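Local coordinates for alpha-1,3-glucanase (Bacillus circulans, PDB 5ZRU), which hydrolyses alpha-1,3-glucan as a member of glycoside hydrolase family 87, this chain being the catalytic unit of a longer protein, at residues Q35-F40 against L44-A49; S50-I55 against I458-T463. All blocks are in the same frame, centred on the assembly; numbering follows the deposited sequence.

In the fold
Interactions 1 and 2 lie in series along the chain, their centres about 8 Å apart, and share the antiparallel pairing of strands 33-36 and 53-57. Two probable hydrogen bonds join them: Gln35 N to Tyr54 O at 2.8 Å, and Ala37 N to Gln52 O at 2.9 Å. Phe40 CE1 also packs 3.5 Å from Gln52 CD, so residues 35-40 back the very side chain that faces the second domain in interaction 2. A calcium ion belongs to interaction 2, bound by Ser50 and Arg53, and lies about 8 Å from the Ala46 side chain of interaction 1. Interaction 1 stays within domain D1; interaction 2 reaches across to D2.

Interaction 1. Residues Q35-F40 against L44-A49; sequences QSAPNF and LTASEA
Leu44 opens the contact by laying CD1 3.8 Å from Ala37 CB, with Ser36 O close behind at 4.0 Å. Its CG is anti to the carbonyl carbon (chi1 -58°), which places CD1 by Ala37 and the Ser36 carbonyl. The Leu44 carbonyl is gripped twice from within its own segment: Ser47 N reaches the oxygen in the first step of the 3-10 turn, and Ser47 OG bonds to it at 2.8 Å, nearly in line with the C=O bond. Ala46 then turns its methyl onto the other backbone, its CB 3.6 Å from Ser36 C, and also meets the Ala37 methyl, CB to CB, at 3.8 Å. Ser47 completes the seat for Ala37, whose CB lies 3.5 Å from Ser47 N. The small Ala37 side chain is thus buried against a 3-10 turn, a close packing of methyls on backbone. A type I beta turn from Ala37 to Phe40, closed by Phe40 N to Ala37 O, leads the chain away from strand 33-36. The unit is the connection between strands 33-36 and 53-57; strand 132-144 covers Thr45 and Ser47, and Glu48 forms a salt bridge with Arg136 of that strand.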
loop_
_atom_site.group_PDB
_atom_site.type_symbol
_atom_site.label_atom_id
_atom_site.label_comp_id
_atom_site.label_asym_id
_atom_site.label_seq_id
_atom_site.Cartn_x
_atom_site.Cartn_y
_atom_site.Cartn_z
ATOM N N GLN A 35 -22.141 8.997 3.658
ATOM C CA GLN A 35 -21.316 10.136 3.267
ATOM C C GLN A 35 -20.647 9.796 1.951
ATOM O O GLN A 35 -20.082 8.710 1.815
ATOM C CB GLN A 35 -20.253 10.447 4.321
ATOM C CG GLN A 35 -20.799 10.696 5.698
ATOM C CD GLN A 35 -21.620 11.955 5.765
ATOM O OE1 GLN A 35 -22.759 11.942 6.238
ATOM N NE2 GLN A 35 -21.053 13.056 5.294
ATOM N N SER A 36 -20.707 10.712 0.986
ATOM C CA SER A 36 -20.186 10.396 -0.335
ATOM C C SER A 36 -19.481 11.604 -0.934
ATOM O O SER A 36 -19.774 12.754 -0.592
ATOM C CB SER A 36 -21.304 9.912 -1.278
ATOM O OG SER A 36 -22.299 10.904 -1.444
ATOM N N ALA A 37 -18.543 11.320 -1.834
ATOM C CA ALA A 37 -17.777 12.345 -2.543
ATOM C C ALA A 37 -17.726 11.953 -4.009
ATOM O O ALA A 37 -16.662 11.641 -4.555
ATOM C CB ALA A 37 -16.373 12.490 -1.949
ATOM N N PRO A 38 -18.876 11.961 -4.688
ATOM C CA PRO A 38 -18.910 11.458 -6.069
ATOM C C PRO A 38 -18.083 12.281 -7.045
ATOM O O PRO A 38 -17.746 11.775 -8.119
ATOM C CB PRO A 38 -20.408 11.496 -6.420
ATOM C CG PRO A 38 -20.972 12.536 -5.545
ATOM C CD PRO A 38 -20.185 12.483 -4.256
ATOM N N ASN A 39 -17.736 13.523 -6.716
ATOM C CA ASN A 39 -16.874 14.321 -7.578
ATOM C C ASN A 39 -15.408 14.261 -7.160
ATOM O O ASN A 39 -14.602 15.045 -7.667
ATOM C CB ASN A 39 -17.346 15.775 -7.598
ATOM C CG ASN A 39 -17.224 16.442 -6.243
ATOM O OD1 ASN A 39 -16.908 15.792 -5.240
ATOM N ND2 ASN A 39 -17.495 17.737 -6.198
ATOM N N PHE A 40 -15.055 13.374 -6.227
ATOM C CA PHE A 40 -13.673 13.145 -5.796
ATOM C C PHE A 40 -13.062 14.352 -5.093
ATOM O O PHE A 40 -11.829 14.488 -5.041
ATOM C CB PHE A 40 -12.784 12.716 -6.975
ATOM C CG PHE A 40 -13.315 11.530 -7.725
ATOM C CD1 PHE A 40 -13.046 10.242 -7.284
ATOM C CD2 PHE A 40 -14.109 11.699 -8.848
ATOM C CE1 PHE A 40 -13.544 9.137 -7.965
ATOM C CE2 PHE A 40 -14.607 10.596 -9.539
ATOM C CZ PHE A 40 -14.328 9.320 -9.094
ATOM N N LEU A 44 -13.456 16.531 1.188
ATOM C CA LEU A 44 -14.410 15.651 1.861
ATOM C C LEU A 44 -13.719 14.373 2.312
ATOM O O LEU A 44 -13.013 13.734 1.524
ATOM C CB LEU A 44 -15.572 15.300 0.931
ATOM C CG LEU A 44 -16.400 16.453 0.368
ATOM C CD1 LEU A 44 -17.312 15.951 -0.742
ATOM C CD2 LEU A 44 -17.206 17.098 1.490
ATOM N N THR A 45 -13.941 13.995 3.575
ATOM C CA THR A 45 -13.390 12.742 4.087
ATOM C C THR A 45 -13.757 11.569 3.184
ATOM O O THR A 45 -12.947 10.652 2.968
ATOM C CB THR A 45 -13.893 12.512 5.519
ATOM O OG1 THR A 45 -13.449 13.590 6.355
ATOM C CG2 THR A 45 -13.366 11.182 6.091
ATOM N N ALA A 46 -14.959 11.605 2.599
ATOM C CA ALA A 46 -15.407 10.492 1.775
ATOM C C ALA A 46 -14.573 10.307 0.506
ATOM O O ALA A 46 -14.647 9.236 -0.104
ATOM C CB ALA A 46 -16.882 10.677 1.408
ATOM N N SER A 47 -13.775 11.305 0.097
ATOM C CA SER A 47 -12.900 11.116 -1.063
ATOM C C SER A 47 -11.893 9.993 -0.848
ATOM O O SER A 47 -11.379 9.432 -1.830
ATOM C CB SER A 47 -12.140 12.404 -1.402
ATOM O OG SER A 47 -11.238 12.765 -0.363
ATOM N N GLU A 48 -11.595 9.652 0.406
ATOM C CA GLU A 48 -10.669 8.569 0.703
ATOM C C GLU A 48 -11.357 7.270 1.111
ATOM O O GLU A 48 -10.666 6.304 1.451
ATOM C CB GLU A 48 -9.694 8.996 1.809
ATOM C CG GLU A 48 -8.712 10.084 1.391
ATOM C CD GLU A 48 -7.650 10.291 2.442
ATOM O OE1 GLU A 48 -6.640 9.548 2.443
ATOM O OE2 GLU A 48 -7.841 11.173 3.294
ATOM N N ALA A 49 -12.686 7.214 1.091
ATOM C CA ALA A 49 -13.380 5.951 1.316
ATOM C C ALA A 49 -13.423 5.129 0.032
ATOM O O ALA A 49 -13.431 5.675 -1.077
ATOM C CB ALA A 49 -14.806 6.199 1.811
#

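Interaction 2. Residues S50-I55 against I458-T463; sequences SGQRYI and IINSGT. With CA (calcium ion), chain M.
Gly51 and Asn460 mark the closest backbone approach, with CA atoms 7.8 Å apart, and Gly51, Gln52 and Asn460 all take left-handed helical angles, the first two just before strand 53-57 and Asn460 just after strand 451-459. Two amides bridge this gap. Gln52 bends at chi2 (79°), which brings its amide up against Asn460, and the two planes stand almost perpendicular, 87° apart. Gln52 OE1 lies 3.8 Å from Asn460 ND2, and Gln52 NE2 lies 4.0 Å from Asn460 CB, so the amides touch without bonding directly to each other. A water links them loosely, giving a weak hydrogen bond to Gln52 OE1 and accepting another weak one from Asn460 ND2. Asp427 of D2, just after strand 424-426, makes the firmer link: its OD1 accepts from both Gln52 NE2 and Asn460 ND2 while its OD2 takes Gly51 N. Asn460 O accepts from Gln498 NE2. On the far side of the turn the calcium ion is bound by Ser50 O at 2.4 Å and Arg53 O at 2.3 Å, together with Ser50 OG and a water; Asp22, Thr23 and Asp169 complete the site. This small polar contact joins the D1 domain to a turn of the D2 parallel beta-helix. Bound at both Ser50 and Arg53, the metal probably steadies the 50-53 turn, which presents a backbone and a side-chain N-H to the D2 carboxylate. Those two bonds cross between the domains, Asn460 adds a third from within D2, and the three donors probably stabilise the negative charge of Asp427.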
loop_
_atom_site.group_PDB
_atom_site.type_symbol
_atom_site.label_atom_id
_atom_site.label_comp_id
_atom_site.label_asym_id
_atom_site.label_seq_id
_atom_site.Cartn_x
_atom_site.Cartn_y
_atom_site.Cartn_z
ATOM N N SER A 50 -13.456 3.798 0.177
ATOM C CA SER A 50 -13.615 2.972 -1.015
ATOM C C SER A 50 -14.917 3.349 -1.713
ATOM O O SER A 50 -15.950 3.576 -1.069
ATOM C CB SER A 50 -13.595 1.475 -0.672
ATOM O OG SER A 50 -14.738 1.117 0.094
ATOM N N GLY A 51 -14.851 3.485 -3.035
ATOM C CA GLY A 51 -16.010 3.911 -3.794
ATOM C C GLY A 51 -16.490 5.308 -3.450
ATOM O O GLY A 51 -17.605 5.683 -3.827
ATOM N N GLN A 52 -15.648 6.082 -2.745
ATOM C CA GLN A 52 -15.962 7.449 -2.320
ATOM C C GLN A 52 -17.266 7.510 -1.520
ATOM O O GLN A 52 -18.035 8.471 -1.615
ATOM C CB GLN A 52 -15.998 8.403 -3.516
ATOM C CG GLN A 52 -14.661 8.449 -4.282
ATOM C CD GLN A 52 -14.484 7.259 -5.215
ATOM O OE1 GLN A 52 -15.392 6.912 -5.982
ATOM N NE2 GLN A 52 -13.321 6.627 -5.150
ATOM N N ARG A 53 -17.509 6.479 -0.711
ATOM C CA ARG A 53 -18.718 6.373 0.096
ATOM C C ARG A 53 -18.384 5.647 1.391
ATOM O O ARG A 53 -17.684 4.642 1.362
ATOM C CB ARG A 53 -19.818 5.596 -0.641
ATOM C CG ARG A 53 -20.361 6.280 -1.876
ATOM C CD ARG A 53 -21.006 5.277 -2.812
ATOM N NE ARG A 53 -22.259 4.761 -2.276
ATOM C CZ ARG A 53 -23.420 5.405 -2.352
ATOM N NH1 ARG A 53 -23.479 6.599 -2.931
ATOM N NH2 ARG A 53 -24.519 4.866 -1.842
ATOM N N TYR A 54 -18.883 6.147 2.520
ATOM C CA TYR A 54 -18.751 5.415 3.773
ATOM C C TYR A 54 -19.937 5.749 4.664
ATOM O O TYR A 54 -20.737 6.636 4.357
ATOM C CB TYR A 54 -17.421 5.723 4.480
ATOM C CG TYR A 54 -17.318 7.107 5.103
ATOM C CD1 TYR A 54 -16.990 8.223 4.328
ATOM C CD2 TYR A 54 -17.518 7.290 6.469
ATOM C CE1 TYR A 54 -16.865 9.496 4.911
ATOM C CE2 TYR A 54 -17.398 8.554 7.058
ATOM C CZ TYR A 54 -17.069 9.651 6.272
ATOM O OH TYR A 54 -16.945 10.897 6.854
ATOM N N ILE A 55 -20.056 5.010 5.769
ATOM C CA ILE A 55 -21.142 5.205 6.727
ATOM C C ILE A 55 -20.601 6.002 7.903
ATOM O O ILE A 55 -19.670 5.566 8.593
ATOM C CB ILE A 55 -21.738 3.867 7.197
ATOM C CG1 ILE A 55 -22.266 3.074 6.008
ATOM C CG2 ILE A 55 -22.860 4.109 8.210
ATOM C CD1 ILE A 55 -21.838 1.629 6.037
ATOM N N ILE A 458 -8.007 -0.853 -13.707
ATOM C CA ILE A 458 -7.809 0.400 -12.991
ATOM C C ILE A 458 -9.176 1.030 -12.813
ATOM O O ILE A 458 -9.939 1.126 -13.781
ATOM C CB ILE A 458 -6.877 1.348 -13.773
ATOM C CG1 ILE A 458 -5.461 0.778 -13.840
ATOM C CG2 ILE A 458 -6.934 2.754 -13.182
ATOM C CD1 ILE A 458 -4.582 1.437 -14.922
ATOM N N ILE A 459 -9.493 1.457 -11.588
ATOM C CA ILE A 459 -10.839 1.928 -11.266
ATOM C C ILE A 459 -10.752 3.197 -10.425
ATOM O O ILE A 459 -10.031 3.233 -9.421
ATOM C CB ILE A 459 -11.659 0.852 -10.518
ATOM C CG1 ILE A 459 -11.743 -0.439 -11.334
ATOM C CG2 ILE A 459 -13.077 1.362 -10.204
ATOM C CD1 ILE A 459 -12.486 -1.574 -10.615
ATOM N N ASN A 460 -11.488 4.235 -10.834
ATOM C CA ASN A 460 -11.658 5.453 -10.034
ATOM C C ASN A 460 -10.328 6.145 -9.744
ATOM O O ASN A 460 -10.147 6.734 -8.675
ATOM C CB ASN A 460 -12.374 5.163 -8.709
ATOM C CG ASN A 460 -13.759 4.599 -8.889
ATOM O OD1 ASN A 460 -14.412 4.829 -9.900
ATOM N ND2 ASN A 460 -14.220 3.852 -7.889
ATOM N N SER A 461 -9.393 6.095 -10.687
ATOM C CA SER A 461 -8.052 6.616 -10.447
ATOM C C SER A 461 -7.764 7.808 -11.360
ATOM O O SER A 461 -8.623 8.274 -12.113
ATOM C CB SER A 461 -7.014 5.500 -10.616
ATOM O OG SER A 461 -7.234 4.497 -9.630
ATOM N N GLY A 462 -6.533 8.310 -11.295
ATOM C CA GLY A 462 -6.228 9.613 -11.846
ATOM C C GLY A 462 -6.697 10.701 -10.895
ATOM O O GLY A 462 -7.353 10.445 -9.886
ATOM N N THR A 463 -6.346 11.948 -11.213
ATOM C CA THR A 463 -6.763 13.045 -10.343
ATOM C C THR A 463 -6.699 14.361 -11.101
ATOM O O THR A 463 -6.005 14.489 -12.112
ATOM C CB THR A 463 -5.890 13.143 -9.078
ATOM O OG1 THR A 463 -6.483 14.075 -8.151
ATOM C CG2 THR A 463 -4.469 13.621 -9.443
HETATM CA CA CA M . -17.019 2.503 0.753
HETATM O O HOH W 1 -17.417 4.509 -7.084
HETATM O O HOH W 2 -18.386 1.700 -1.141
#